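Local coordinates for dihydrodipicolinate synthase (Bacillus clausii KSM-K16, PDB 3E96) that probably condenses pyruvate with aspartate semialdehyde to form 4-hydroxy-tetrahydrodipicolinate, the first committed step of lysine synthesis through diaminopimelate, at the interface of chains A and B. Numbering follows the deposited sequence. Chains: chain A/B, Dihydrodipicolinate synthase.

The interface of chains A and B. Residues chain A 55-56, 145, 260-261; chain B 118-119.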
loop_
_atom_site.group_PDB
_atom_site.type_symbol
_atom_site.label_atom_id
_atom_site.label_comp_id
_atom_site.label_asym_id
_atom_site.label_seq_id
_atom_site.Cartn_x
_atom_site.Cartn_y
_atom_site.Cartn_z
ATOM N N ASN A 55 -1.196 -11.422 5.086
ATOM C CA ASN A 55 -2.082 -10.867 4.069
ATOM C C ASN A 55 -3.401 -11.643 3.965
ATOM O O ASN A 55 -4.448 -11.061 3.688
ATOM C CB ASN A 55 -1.370 -10.816 2.707
ATOM C CG ASN A 55 -0.596 -9.515 2.498
ATOM O OD1 ASN A 55 0.372 -9.471 1.741
ATOM N ND2 ASN A 55 -1.038 -8.443 3.161
ATOM N N THR A 56 -3.353 -12.950 4.204
ATOM C CA THR A 56 -4.564 -13.761 4.139
ATOM C C THR A 56 -5.489 -13.385 5.304
ATOM O O THR A 56 -6.692 -13.643 5.265
ATOM C CB THR A 56 -4.234 -15.269 4.217
ATOM O OG1 THR A 56 -3.166 -15.572 3.314
ATOM C CG2 THR A 56 -5.450 -16.104 3.826
ATOM N N LYS A 145 8.174 -8.731 -2.219
ATOM C CA LYS A 145 7.321 -8.969 -3.378
ATOM C C LYS A 145 7.286 -7.945 -4.508
ATOM O O LYS A 145 6.483 -8.091 -5.431
ATOM C CB LYS A 145 5.886 -9.197 -2.903
ATOM C CG LYS A 145 5.199 -7.949 -2.385
ATOM C CD LYS A 145 3.706 -8.220 -2.235
ATOM C CE LYS A 145 2.925 -6.965 -1.924
ATOM N NZ LYS A 145 1.468 -7.268 -1.817
ATOM N N ASN A 260 -8.340 -13.420 -3.613
ATOM C CA ASN A 260 -7.474 -14.164 -2.709
ATOM C C ASN A 260 -8.060 -14.656 -1.391
ATOM O O ASN A 260 -7.913 -15.828 -1.052
ATOM C CB ASN A 260 -6.197 -13.369 -2.435
ATOM C CG ASN A 260 -5.152 -14.191 -1.717
ATOM O OD1 ASN A 260 -5.288 -14.490 -0.533
ATOM N ND2 ASN A 260 -4.102 -14.573 -2.436
ATOM N N VAL A 261 -8.714 -13.775 -0.643
ATOM C CA VAL A 261 -9.282 -14.187 0.635
ATOM C C VAL A 261 -10.764 -14.550 0.547
ATOM O O VAL A 261 -11.207 -15.517 1.171
ATOM C CB VAL A 261 -9.075 -13.089 1.715
ATOM C CG1 VAL A 261 -9.686 -13.534 3.040
ATOM C CG2 VAL A 261 -7.580 -12.819 1.902
ATOM N N PRO B 118 -3.581 -5.350 -0.663
ATOM C CA PRO B 118 -3.137 -6.066 -1.863
ATOM C C PRO B 118 -4.294 -6.714 -2.621
ATOM O O PRO B 118 -4.184 -7.006 -3.814
ATOM C CB PRO B 118 -2.161 -7.102 -1.311
ATOM C CG PRO B 118 -2.673 -7.351 0.071
ATOM C CD PRO B 118 -3.006 -5.960 0.548
ATOM N N TYR B 119 -5.400 -6.952 -1.922
ATOM C CA TYR B 119 -6.560 -7.562 -2.553
ATOM C C TYR B 119 -7.726 -6.588 -2.559
ATOM O O TYR B 119 -8.203 -6.166 -1.500
ATOM C CB TYR B 119 -6.968 -8.846 -1.820
ATOM C CG TYR B 119 -5.807 -9.712 -1.375
ATOM C CD1 TYR B 119 -4.752 -10.005 -2.240
ATOM C CD2 TYR B 119 -5.758 -10.226 -0.081
ATOM C CE1 TYR B 119 -3.674 -10.783 -1.820
ATOM C CE2 TYR B 119 -4.693 -11.004 0.348
ATOM C CZ TYR B 119 -3.654 -11.279 -0.520
ATOM O OH TYR B 119 -2.596 -12.039 -0.083
HETATM O O HOH W 1 -3.272 -14.271 0.902
#
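B:Tyr119 reaches across from chain B and lays its ring flat against the side chain of A:Asn260, ring and amide planes 3° apart. CB of A:Asn260 sits over the middle of the ring, 3.6 Å from its centroid, in a CH-pi contact, while the amide carbon CG rides above the phenol end, 3.5 Å from CZ of B:Tyr119. With CG anti to the backbone N (chi1 -169°), the amide of A:Asn260 extends along the ring towards the hydroxyl. The opposite face of the ring is backed by CG of B:Pro118, the preceding residue of its own chain, which sandwiches the ring and probably limits its rotation. Further apolar packing comes from A:Val261, whose methyl CG2 lies 3.7 Å from CD2 of B:Tyr119, and from A:Asn55, whose CB meets the phenol end 4.0 Å from CZ of B:Tyr119. The amide of A:Asn55, its plane turned 71° from the ring, is directed at the proline, its ND2 3.7 Å from CG of B:Pro118. From another direction, the extended chain of A:Lys145 brings its terminal amine nitrogen NZ near CB of B:Pro118, crossing the proline at about a right angle.

Polar contact across the subunits runs through water 1. The phenol OH of B:Tyr119, the OG1 hydroxyl of A:Thr56 at 2.7 Å from the water oxygen, and the amide OD1 of A:Asn260 all meet this molecule. A phenylalanine in place of B:Tyr119 could keep the stack but would probably leave water 1 without its partner from chain B and break the bridge to A:Thr56 and A:Asn260.

This patch belongs to a two-fold interface between identical subunits, so its twin recurs with the chains exchanged. Its centre lies about 7 Å from A:Tyr143, the predicted proton donor/acceptor, and A:Thr56 is a predicted pyruvate-binding residue. The hydroxyl of B:Tyr119 thus enters the neighbouring subunit's active-site region, which might resemble the interface tyrosine of typical dihydrodipicolinate synthases, though the structure alone does not show a role in proton transfer; the contact may help shape the active-site mouth if this dimer is the working form.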